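Local coordinates for DNA ligase-like protein Rv0938/MT0965 (Mycobacterium tuberculosis, PDB 2IRX), which carries the polymerase domain of LigD, which probably acts with Ku to process and fill DNA ends during non-homologous end joining, using manganese and nucleoside triphosphates, at residues V12-A17 and T27-I32; G49-R54 and H114-R119; F139-G144 and G225-D230. All coordinates share one frame; numbering follows the deposited sequence.

Interaction 1: residues V12-A17 and T27-I32; sequences VTLTNA and TTKSDI
Lys-29 NZ is gripped from several sides. It gives a hydrogen bond to Thr-15 O at 2.9 Å, arriving 41° above that carbonyl's plane; it also reaches Gln-107 O at the end of helix 99-107, and it donates to a water, 2.7 Å from NZ to the water oxygen, which in turn donates to Asn-16 OD1. Lysine suits this place because its long chain carries the ammonium past Leu-14 to three acceptors. Its CG stands anti to the backbone N (chi1 -171°) and the chain bends at chi3, while Leu-14 comes the other way along the methylenes, its CD1 3.7 Å from Lys-29 CD. The 12-17 loop of the polymerase domain is thereby fastened to the first turn of helix 29-47, whose N-cap residue is Thr-28; Asn-16 and Ala-17 probably belong to a DNA-contacting loop. Ala-17 O accepts the N-H of Ser-30, 2.8 Å from Ser-30 N, on a lone pair in the carbonyl plane. A methyl is enough to fill the contact with Ser-30 CB, 4.1 Å from Ala-17 CB. Thr-28 OG1 and Ser-30 OG share a hydrogen bond of 2.7 Å, and Thr-28 N donates to Asp-31 OD2 from above the carboxylate plane.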
loop_
_atom_site.group_PDB
_atom_site.type_symbol
_atom_site.label_atom_id
_atom_site.label_comp_id
_atom_site.label_asym_id
_atom_site.label_seq_id
_atom_site.Cartn_x
_atom_site.Cartn_y
_atom_site.Cartn_z
ATOM N N VAL A 12 24.428 4.100 2.453
ATOM C CA VAL A 12 23.970 2.723 2.515
ATOM C C VAL A 12 25.015 1.898 1.761
ATOM O O VAL A 12 25.458 2.294 0.673
ATOM C CB VAL A 12 22.554 2.589 1.854
ATOM C CG1 VAL A 12 22.062 1.140 1.839
ATOM C CG2 VAL A 12 21.534 3.472 2.567
ATOM N N THR A 13 25.413 0.770 2.336
ATOM C CA THR A 13 26.234 -0.209 1.620
ATOM C C THR A 13 25.369 -1.417 1.318
ATOM O O THR A 13 24.787 -2.033 2.232
ATOM C CB THR A 13 27.515 -0.621 2.419
ATOM O OG1 THR A 13 28.371 0.510 2.559
ATOM C CG2 THR A 13 28.285 -1.712 1.700
ATOM N N LEU A 14 25.270 -1.741 0.032
ATOM C CA LEU A 14 24.485 -2.893 -0.440
ATOM C C LEU A 14 25.276 -4.202 -0.307
ATOM O O LEU A 14 26.225 -4.439 -1.077
ATOM C CB LEU A 14 24.012 -2.662 -1.898
ATOM C CG LEU A 14 22.781 -3.394 -2.435
ATOM C CD1 LEU A 14 21.452 -3.035 -1.684
ATOM C CD2 LEU A 14 22.630 -3.123 -3.958
ATOM N N THR A 15 24.918 -5.045 0.665
ATOM C CA THR A 15 25.603 -6.344 0.828
ATOM C C THR A 15 24.764 -7.449 0.171
ATOM O O THR A 15 23.554 -7.255 -0.027
ATOM C CB THR A 15 25.887 -6.696 2.314
ATOM O OG1 THR A 15 24.653 -6.937 2.998
ATOM C CG2 THR A 15 26.674 -5.583 3.016
ATOM N N ASN A 16 25.382 -8.589 -0.168
ATOM C CA ASN A 16 24.644 -9.686 -0.818
ATOM C C ASN A 16 23.818 -9.171 -1.998
ATOM O O ASN A 16 22.673 -9.580 -2.203
ATOM C CB ASN A 16 23.709 -10.394 0.189
ATOM C CG ASN A 16 24.469 -11.145 1.270
ATOM O OD1 ASN A 16 24.110 -11.082 2.458
ATOM N ND2 ASN A 16 25.522 -11.851 0.878
ATOM N N ALA A 17 24.418 -8.262 -2.770
ATOM C CA ALA A 17 23.728 -7.649 -3.913
ATOM C C ALA A 17 23.286 -8.705 -4.948
ATOM O O ALA A 17 22.251 -8.563 -5.591
ATOM C CB ALA A 17 24.613 -6.600 -4.554
ATOM N N THR A 27 15.376 -12.858 -9.590
ATOM C CA THR A 27 15.471 -11.465 -9.149
ATOM C C THR A 27 16.282 -11.318 -7.846
ATOM O O THR A 27 15.967 -11.942 -6.833
ATOM C CB THR A 27 14.040 -10.877 -8.964
ATOM O OG1 THR A 27 13.323 -11.056 -10.188
ATOM C CG2 THR A 27 14.088 -9.384 -8.626
ATOM N N THR A 28 17.278 -10.419 -7.879
ATOM C CA THR A 28 18.251 -10.257 -6.807
ATOM C C THR A 28 17.987 -9.047 -5.950
ATOM O O THR A 28 17.176 -8.168 -6.331
ATOM C CB THR A 28 19.677 -10.024 -7.379
ATOM O OG1 THR A 28 19.664 -8.825 -8.169
ATOM C CG2 THR A 28 20.165 -11.215 -8.246
ATOM N N LYS A 29 18.709 -8.963 -4.820
ATOM C CA LYS A 29 18.710 -7.760 -4.023
ATOM C C LYS A 29 19.106 -6.545 -4.880
ATOM O O LYS A 29 18.496 -5.492 -4.741
ATOM C CB LYS A 29 19.615 -7.840 -2.779
ATOM C CG LYS A 29 19.391 -6.607 -1.870
ATOM C CD LYS A 29 20.456 -6.420 -0.739
ATOM C CE LYS A 29 20.273 -7.422 0.343
ATOM N NZ LYS A 29 21.169 -7.144 1.552
ATOM N N SER A 30 20.090 -6.714 -5.770
ATOM C CA SER A 30 20.483 -5.590 -6.632
ATOM C C SER A 30 19.334 -5.112 -7.535
ATOM O O SER A 30 19.180 -3.906 -7.724
ATOM C CB SER A 30 21.780 -5.849 -7.417
ATOM O OG SER A 30 21.682 -6.976 -8.275
ATOM N N ASP A 31 18.541 -6.051 -8.068
ATOM C CA ASP A 31 17.357 -5.750 -8.910
ATOM C C ASP A 31 16.326 -4.951 -8.132
ATOM O O ASP A 31 15.708 -4.027 -8.657
ATOM C CB ASP A 31 16.703 -7.038 -9.421
ATOM C CG ASP A 31 17.548 -7.761 -10.480
ATOM O OD1 ASP A 31 18.329 -7.125 -11.244
ATOM O OD2 ASP A 31 17.416 -8.990 -10.569
ATOM N N ILE A 32 16.102 -5.375 -6.890
ATOM C CA ILE A 32 15.207 -4.694 -5.967
ATOM C C ILE A 32 15.672 -3.271 -5.658
ATOM O O ILE A 32 14.849 -2.359 -5.616
ATOM C CB ILE A 32 15.117 -5.582 -4.726
ATOM C CG1 ILE A 32 14.103 -6.696 -4.997
ATOM C CG2 ILE A 32 15.058 -4.829 -3.404
ATOM C CD1 ILE A 32 14.639 -7.983 -4.534
HETATM O O HOH W 1 21.761 -9.459 2.913
#

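Interaction 2: residues G49-R54 and H114-R119; sequences GRPATR and HVPQWR. With GTP (guanosine-5'-triphosphate), chain C.
The guanidinium of Arg-50 has Arg-119 CG over the centre of one face, 3.7 Å above the plane, while the peptide between Gln-117 and Trp-118 lies at its edge. A second flat group, the Trp-118 indole, carries Pro-116 CG on one face, offset toward the rim. These residues lie where the chain leaves strand 112-115, turns through Pro-116 and Gln-117, and enters strand 118-122, passing from the small antiparallel sheet to the large mixed sheet of the primase-polymerase domain. Arg-50 spans this turn: its chain is extended from CG to NE, and NH2 donates to Pro-116 O at 3.2 Å, with that oxygen 26° out of the guanidinium plane. NH1 forms a salt bridge with Asp-291 and a hydrogen bond to Thr-135, which would offset the buried charge. Rigid rings suit the neighbouring apolar patch, where Pro-51 CG touches Pro-116 CG at 3.7 Å and Trp-118 CH2 at 3.6 Å, the side chains of Pro-51 and Trp-118 crossing at about a right angle. Gly-49, with a positive phi of 76°, lays its carbonyl oxygen against Arg-119 CA. Toward the nucleotide, Thr-53 and His-114 form an antiparallel hydrogen-bonded pair, 2.9 Å from Thr-53 N to His-114 O and 2.8 Å from His-114 N to Thr-53 O. Glu-112 holds NE2 of the imidazole, while its other nitrogen, His-114 ND1, shares a hydrogen bond of 2.8 Å with the ribose O2' of GTP.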
loop_
_atom_site.group_PDB
_atom_site.type_symbol
_atom_site.label_atom_id
_atom_site.label_comp_id
_atom_site.label_asym_id
_atom_site.label_seq_id
_atom_site.Cartn_x
_atom_site.Cartn_y
_atom_site.Cartn_z
ATOM N N GLY A 49 5.909 11.390 5.217
ATOM C CA GLY A 49 5.202 11.724 6.463
ATOM C C GLY A 49 4.540 10.544 7.179
ATOM O O GLY A 49 3.883 10.734 8.200
ATOM N N ARG A 50 4.684 9.326 6.641
ATOM C CA ARG A 50 4.015 8.151 7.217
ATOM C C ARG A 50 5.020 7.222 7.880
ATOM O O ARG A 50 6.108 7.010 7.334
ATOM C CB ARG A 50 3.253 7.346 6.129
ATOM C CG ARG A 50 2.212 8.187 5.402
ATOM C CD ARG A 50 1.524 7.488 4.227
ATOM N NE ARG A 50 0.884 8.511 3.382
ATOM C CZ ARG A 50 -0.318 9.051 3.598
ATOM N NH1 ARG A 50 -0.774 10.006 2.792
ATOM N NH2 ARG A 50 -1.074 8.634 4.601
ATOM N N PRO A 51 4.634 6.601 9.007
ATOM C CA PRO A 51 5.532 5.577 9.554
ATOM C C PRO A 51 5.566 4.374 8.579
ATOM O O PRO A 51 4.502 3.882 8.162
ATOM C CB PRO A 51 4.871 5.201 10.892
ATOM C CG PRO A 51 3.381 5.501 10.679
ATOM C CD PRO A 51 3.362 6.705 9.761
ATOM N N ALA A 52 6.768 3.910 8.231
ATOM C CA ALA A 52 6.953 2.779 7.319
ATOM C C ALA A 52 7.182 1.472 8.090
ATOM O O ALA A 52 8.149 1.350 8.848
ATOM C CB ALA A 52 8.140 3.048 6.368
ATOM N N THR A 53 6.256 0.538 7.910
ATOM C CA THR A 53 6.405 -0.846 8.345
ATOM C C THR A 53 7.058 -1.644 7.197
ATOM O O THR A 53 6.624 -1.552 6.043
ATOM C CB THR A 53 5.038 -1.448 8.738
ATOM O OG1 THR A 53 4.505 -0.722 9.858
ATOM C CG2 THR A 53 5.153 -2.948 9.099
ATOM N N ARG A 54 8.098 -2.402 7.532
ATOM C CA ARG A 54 8.890 -3.178 6.568
ATOM C C ARG A 54 8.525 -4.660 6.698
ATOM O O ARG A 54 8.782 -5.309 7.754
ATOM C CB ARG A 54 10.403 -2.989 6.824
ATOM C CG ARG A 54 11.010 -1.595 6.518
ATOM C CD ARG A 54 10.829 -0.577 7.674
ATOM N NE ARG A 54 11.487 -1.036 8.895
ATOM C CZ ARG A 54 11.011 -0.873 10.127
ATOM N NH1 ARG A 54 9.849 -0.257 10.317
ATOM N NH2 ARG A 54 11.701 -1.337 11.184
ATOM N N HIS A 114 4.735 -1.024 4.033
ATOM C CA HIS A 114 3.330 -0.831 4.443
ATOM C C HIS A 114 3.184 0.475 5.255
ATOM O O HIS A 114 4.020 0.769 6.112
ATOM C CB HIS A 114 2.823 -2.032 5.236
ATOM C CG HIS A 114 2.747 -3.304 4.435
ATOM N ND1 HIS A 114 1.552 -3.920 4.121
ATOM C CD2 HIS A 114 3.725 -4.076 3.889
ATOM C CE1 HIS A 114 1.788 -5.015 3.419
ATOM N NE2 HIS A 114 3.102 -5.132 3.257
ATOM N N VAL A 115 2.117 1.232 4.991
ATOM C CA VAL A 115 1.889 2.529 5.678
ATOM C C VAL A 115 0.404 2.724 6.037
ATOM O O VAL A 115 -0.496 2.131 5.367
ATOM C CB VAL A 115 2.387 3.758 4.824
ATOM C CG1 VAL A 115 3.918 3.729 4.610
ATOM C CG2 VAL A 115 1.655 3.820 3.458
ATOM N N PRO A 116 0.140 3.567 7.059
ATOM C CA PRO A 116 -1.249 3.923 7.367
ATOM C C PRO A 116 -1.726 5.048 6.445
ATOM O O PRO A 116 -0.919 5.605 5.656
ATOM C CB PRO A 116 -1.177 4.398 8.834
ATOM C CG PRO A 116 0.154 5.046 8.947
ATOM C CD PRO A 116 1.089 4.221 7.996
ATOM N N GLN A 117 -2.998 5.416 6.563
ATOM C CA GLN A 117 -3.557 6.422 5.680
ATOM C C GLN A 117 -3.485 7.850 6.248
ATOM O O GLN A 117 -3.970 8.795 5.607
ATOM C CB GLN A 117 -5.000 6.053 5.311
ATOM C CG GLN A 117 -5.127 4.600 4.739
ATOM C CD GLN A 117 -4.056 4.292 3.732
ATOM O OE1 GLN A 117 -3.266 3.350 3.914
ATOM N NE2 GLN A 117 -4.013 5.077 2.654
ATOM N N TRP A 118 -2.878 7.984 7.431
ATOM C CA TRP A 118 -2.608 9.292 8.043
ATOM C C TRP A 118 -1.126 9.623 7.959
ATOM O O TRP A 118 -0.290 8.715 7.843
ATOM C CB TRP A 118 -3.026 9.318 9.518
ATOM C CG TRP A 118 -2.474 8.186 10.397
ATOM C CD1 TRP A 118 -3.119 7.021 10.721
ATOM C CD2 TRP A 118 -1.194 8.132 11.074
ATOM N NE1 TRP A 118 -2.318 6.233 11.519
ATOM C CE2 TRP A 118 -1.145 6.901 11.778
ATOM C CE3 TRP A 118 -0.084 9.002 11.150
ATOM C CZ2 TRP A 118 -0.021 6.507 12.545
ATOM C CZ3 TRP A 118 1.027 8.615 11.921
ATOM C CH2 TRP A 118 1.043 7.388 12.607
ATOM N N ARG A 119 -0.818 10.920 8.036
ATOM C CA ARG A 119 0.560 11.406 8.155
ATOM C C ARG A 119 0.835 11.999 9.543
ATOM O O ARG A 119 -0.068 12.545 10.187
ATOM C CB ARG A 119 0.869 12.452 7.079
ATOM C CG ARG A 119 0.729 11.945 5.645
ATOM C CD ARG A 119 0.822 13.106 4.645
ATOM N NE ARG A 119 2.145 13.708 4.715
ATOM C CZ ARG A 119 2.859 14.108 3.667
ATOM N NH1 ARG A 119 2.366 13.994 2.434
ATOM N NH2 ARG A 119 4.079 14.618 3.867
HETATM P PG GTP C . -4.099 -9.417 -1.615
HETATM O O1G GTP C . -4.421 -8.773 -2.910
HETATM O O2G GTP C . -5.298 -9.433 -0.690
HETATM O O3G GTP C . -3.492 -10.781 -1.795
HETATM O O3B GTP C . -2.900 -8.503 -1.007
HETATM P PB GTP C . -2.958 -7.390 0.145
HETATM O O1B GTP C . -4.248 -6.636 0.147
HETATM O O2B GTP C . -1.826 -6.453 -0.024
HETATM O O3A GTP C . -2.950 -8.292 1.460
HETATM P PA GTP C . -1.834 -8.579 2.586
HETATM O O1A GTP C . -0.440 -8.380 2.051
HETATM O O2A GTP C . -2.133 -9.984 3.054
HETATM O "O5'" GTP C . -2.164 -7.516 3.723
HETATM C "C5'" GTP C . -3.451 -7.414 4.347
HETATM C "C4'" GTP C . -3.333 -6.563 5.618
HETATM O "O4'" GTP C . -2.387 -7.077 6.556
HETATM C "C3'" GTP C . -2.874 -5.149 5.319
HETATM O "O3'" GTP C . -3.480 -4.362 6.310
HETATM C "C2'" GTP C . -1.357 -5.194 5.558
HETATM O "O2'" GTP C . -0.688 -3.981 5.877
HETATM C "C1'" GTP C . -1.255 -6.199 6.694
HETATM N N9 GTP C . -0.142 -7.163 6.668
HETATM C C8 GTP C . 0.470 -7.765 5.598
HETATM N N7 GTP C . 1.373 -8.641 6.091
HETATM C C5 GTP C . 1.305 -8.626 7.449
HETATM C C6 GTP C . 1.985 -9.340 8.445
HETATM O O6 GTP C . 2.854 -10.164 8.147
HETATM N N1 GTP C . 1.663 -9.109 9.780
HETATM C C2 GTP C . 0.689 -8.189 10.134
HETATM N N2 GTP C . 0.415 -7.971 11.428
HETATM N N3 GTP C . 0.020 -7.477 9.138
HETATM C C4 GTP C . 0.336 -7.707 7.817
#

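Interaction 3: residues F139-G144 and G225-D230; sequences FDLDPG and GKVFVD. With MN (manganese (II) ion), chain B; GTP (guanosine-5'-triphosphate), chain C.
Asp-140 OD1 and Asp-142 OD1 bind the manganese ion, each at 2.2 Å from the metal; GTP O2G and O1B and two waters complete a roughly octahedral shell of six. Aspartate suits both places because its short chain brings a carboxylate oxygen to the ion straight from the strand. The two carboxylates reach it by different turns: in Asp-140 CG stands anti to the backbone N (chi1 178°), whereas in Asp-142 it stands anti to the carbonyl carbon (chi1 -68°). One metal-bound water lies within hydrogen-bonding distance of Asp-140 OD2 and Asp-142 OD2 and can donate to either; the other donates to Leu-141 O and to GTP O1G, tying the strand backbone to the gamma phosphate.

Farther out, Asp-230 shares a water with Asp-142, 2.6 Å from the water oxygen to Asp-230 OD2. That same OD2 lies 4.2 Å from Asp-140 OD2, and Gln-233 NE2 is hydrogen-bonded to both. Asp-230 OD1 is held by Ser-232.

Backbone pairing fixes the acids. Asp-140 with Asp-230 and Asp-142 with Phe-228 are hydrogen-bonded antiparallel pairs, the former joined at 3.0 Å from Asp-140 N to Asp-230 O. Phe-228 lies alongside Asp-142, its ring turned 66° from the carboxylate. On the other face of the sheet, Leu-141 CB meets Val-227 CG1 at 3.8 Å and Phe-139 CD1 meets Val-229 CG1; Val-227 also packs on helix 149-164, Val-229 on helix 192-209, and the larger Phe-139 on both. Paired acids on one strand and a third on its neighbour are characteristic of the metal site of the archaeo-eukaryotic primase superfamily; Asp-230, which does not touch this manganese, probably joins the pair in holding a second one.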
loop_
_atom_site.group_PDB
_atom_site.type_symbol
_atom_site.label_atom_id
_atom_site.label_comp_id
_atom_site.label_asym_id
_atom_site.label_seq_id
_atom_site.Cartn_x
_atom_site.Cartn_y
_atom_site.Cartn_z
ATOM N N PHE A 139 -9.586 1.268 0.357
ATOM C CA PHE A 139 -10.428 0.077 0.332
ATOM C C PHE A 139 -9.581 -1.064 -0.196
ATOM O O PHE A 139 -8.896 -0.941 -1.220
ATOM C CB PHE A 139 -11.653 0.289 -0.561
ATOM C CG PHE A 139 -12.590 1.360 -0.068
ATOM C CD1 PHE A 139 -13.692 1.028 0.738
ATOM C CD2 PHE A 139 -12.382 2.685 -0.421
ATOM C CE1 PHE A 139 -14.573 2.039 1.223
ATOM C CE2 PHE A 139 -13.260 3.706 0.026
ATOM C CZ PHE A 139 -14.352 3.372 0.853
ATOM N N ASP A 140 -9.629 -2.168 0.526
ATOM C CA ASP A 140 -8.885 -3.364 0.211
ATOM C C ASP A 140 -9.914 -4.389 -0.299
ATOM O O ASP A 140 -10.740 -4.903 0.460
ATOM C CB ASP A 140 -8.128 -3.816 1.478
ATOM C CG ASP A 140 -7.334 -5.109 1.282
ATOM O OD1 ASP A 140 -7.208 -5.590 0.141
ATOM O OD2 ASP A 140 -6.803 -5.652 2.289
ATOM N N LEU A 141 -9.877 -4.665 -1.597
ATOM C CA LEU A 141 -10.859 -5.583 -2.200
ATOM C C LEU A 141 -10.226 -6.964 -2.397
ATOM O O LEU A 141 -9.285 -7.109 -3.199
ATOM C CB LEU A 141 -11.349 -5.057 -3.564
ATOM C CG LEU A 141 -12.477 -4.006 -3.614
ATOM C CD1 LEU A 141 -12.176 -2.762 -2.781
ATOM C CD2 LEU A 141 -12.815 -3.617 -5.056
ATOM N N ASP A 142 -10.789 -7.960 -1.704
ATOM C CA ASP A 142 -10.332 -9.355 -1.747
ATOM C C ASP A 142 -11.346 -10.261 -2.439
ATOM O O ASP A 142 -12.489 -10.330 -2.012
ATOM C CB ASP A 142 -10.149 -9.879 -0.320
ATOM C CG ASP A 142 -8.997 -9.208 0.394
ATOM O OD1 ASP A 142 -8.207 -8.563 -0.297
ATOM O OD2 ASP A 142 -8.911 -9.297 1.631
ATOM N N PRO A 143 -10.906 -10.998 -3.465
ATOM C CA PRO A 143 -11.768 -11.962 -4.156
ATOM C C PRO A 143 -11.960 -13.232 -3.315
ATOM O O PRO A 143 -10.983 -13.821 -2.826
ATOM C CB PRO A 143 -11.005 -12.240 -5.461
ATOM C CG PRO A 143 -9.556 -12.037 -5.092
ATOM C CD PRO A 143 -9.539 -10.960 -4.032
ATOM N N GLY A 144 -13.218 -13.620 -3.114
ATOM C CA GLY A 144 -13.536 -14.902 -2.521
ATOM C C GLY A 144 -13.212 -15.969 -3.540
ATOM O O GLY A 144 -12.855 -15.654 -4.685
ATOM N N GLY A 225 -17.612 -16.581 -4.023
ATOM C CA GLY A 225 -18.359 -15.812 -5.034
ATOM C C GLY A 225 -18.493 -14.311 -4.788
ATOM O O GLY A 225 -19.106 -13.599 -5.583
ATOM N N LYS A 226 -17.920 -13.810 -3.692
ATOM C CA LYS A 226 -18.088 -12.399 -3.327
ATOM C C LYS A 226 -16.732 -11.678 -3.269
ATOM O O LYS A 226 -15.707 -12.304 -3.039
ATOM C CB LYS A 226 -18.778 -12.260 -1.969
ATOM C CG LYS A 226 -20.206 -12.793 -1.920
ATOM C CD LYS A 226 -20.771 -12.605 -0.550
ATOM C CE LYS A 226 -21.988 -13.482 -0.322
ATOM N NZ LYS A 226 -22.147 -13.679 1.143
ATOM N N VAL A 227 -16.762 -10.369 -3.482
ATOM C CA VAL A 227 -15.621 -9.505 -3.191
ATOM C C VAL A 227 -15.830 -8.965 -1.769
ATOM O O VAL A 227 -16.852 -8.326 -1.475
ATOM C CB VAL A 227 -15.528 -8.314 -4.180
ATOM C CG1 VAL A 227 -14.458 -7.294 -3.723
ATOM C CG2 VAL A 227 -15.239 -8.799 -5.618
ATOM N N PHE A 228 -14.877 -9.242 -0.886
ATOM C CA PHE A 228 -14.873 -8.630 0.433
ATOM C C PHE A 228 -14.259 -7.232 0.313
ATOM O O PHE A 228 -13.113 -7.078 -0.132
ATOM C CB PHE A 228 -14.117 -9.519 1.425
ATOM C CG PHE A 228 -13.773 -8.859 2.738
ATOM C CD1 PHE A 228 -14.700 -8.062 3.426
ATOM C CD2 PHE A 228 -12.524 -9.082 3.321
ATOM C CE1 PHE A 228 -14.369 -7.474 4.649
ATOM C CE2 PHE A 228 -12.184 -8.503 4.548
ATOM C CZ PHE A 228 -13.109 -7.693 5.217
ATOM N N VAL A 229 -15.052 -6.219 0.642
ATOM C CA VAL A 229 -14.611 -4.836 0.550
ATOM C C VAL A 229 -14.166 -4.483 1.955
ATOM O O VAL A 229 -14.977 -4.142 2.813
ATOM C CB VAL A 229 -15.751 -3.884 0.058
ATOM C CG1 VAL A 229 -15.321 -2.397 0.154
ATOM C CG2 VAL A 229 -16.205 -4.243 -1.346
ATOM N N ASP A 230 -12.863 -4.605 2.197
ATOM C CA ASP A 230 -12.316 -4.358 3.524
ATOM C C ASP A 230 -12.108 -2.857 3.717
ATOM O O ASP A 230 -11.254 -2.247 3.087
ATOM C CB ASP A 230 -11.034 -5.167 3.742
ATOM C CG ASP A 230 -10.577 -5.209 5.205
ATOM O OD1 ASP A 230 -11.139 -4.519 6.075
ATOM O OD2 ASP A 230 -9.612 -5.935 5.460
HETATM MN MN MN B . -6.293 -7.586 -0.037
HETATM P PG GTP C . -4.099 -9.417 -1.615
HETATM O O1G GTP C . -4.421 -8.773 -2.910
HETATM O O2G GTP C . -5.298 -9.433 -0.690
HETATM O O3G GTP C . -3.492 -10.781 -1.795
HETATM O O3B GTP C . -2.900 -8.503 -1.007
HETATM P PB GTP C . -2.958 -7.390 0.145
HETATM O O1B GTP C . -4.248 -6.636 0.147
HETATM O O2B GTP C . -1.826 -6.453 -0.024
HETATM O O3A GTP C . -2.950 -8.292 1.460
HETATM P PA GTP C . -1.834 -8.579 2.586
HETATM O O1A GTP C . -0.440 -8.380 2.051
HETATM O O2A GTP C . -2.133 -9.984 3.054
HETATM O "O5'" GTP C . -2.164 -7.516 3.723
HETATM C "C5'" GTP C . -3.451 -7.414 4.347
HETATM C "C4'" GTP C . -3.333 -6.563 5.618
HETATM O "O4'" GTP C . -2.387 -7.077 6.556
HETATM C "C3'" GTP C . -2.874 -5.149 5.319
HETATM O "O3'" GTP C . -3.480 -4.362 6.310
HETATM C "C2'" GTP C . -1.357 -5.194 5.558
HETATM O "O2'" GTP C . -0.688 -3.981 5.877
HETATM C "C1'" GTP C . -1.255 -6.199 6.694
HETATM N N9 GTP C . -0.142 -7.163 6.668
HETATM C C8 GTP C . 0.470 -7.765 5.598
HETATM N N7 GTP C . 1.373 -8.641 6.091
HETATM C C5 GTP C . 1.305 -8.626 7.449
HETATM C C6 GTP C . 1.985 -9.340 8.445
HETATM O O6 GTP C . 2.854 -10.164 8.147
HETATM N N1 GTP C . 1.663 -9.109 9.780
HETATM C C2 GTP C . 0.689 -8.189 10.134
HETATM N N2 GTP C . 0.415 -7.971 11.428
HETATM N N3 GTP C . 0.020 -7.477 9.138
HETATM C C4 GTP C . 0.336 -7.707 7.817
HETATM O O HOH W 2 -6.369 -8.307 2.003
HETATM O O HOH W 3 -6.470 -6.850 -2.425
HETATM O O HOH W 4 -8.548 -7.809 4.049
#

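In the fold
The three contacts follow one another along the chain, each closing before the next opens. Interaction 1 lies at the surface, its centre about 24 Å from that of interaction 2 and about 35 Å from that of interaction 3, on the opposite side of the chain's centre; helix 29-47 leads from it toward strand 53-56 of interaction 2. Interactions 2 and 3 come within about 7 Å at their nearest atoms, and both reach the mixed sheet, where strands 118-122 and 129-143 are neighbours. Both also touch GTP, one at the ribose, the other through the triphosphate and manganese, so the nucleotide bridges the small antiparallel sheet and the metal-binding strands of the polymerase domain.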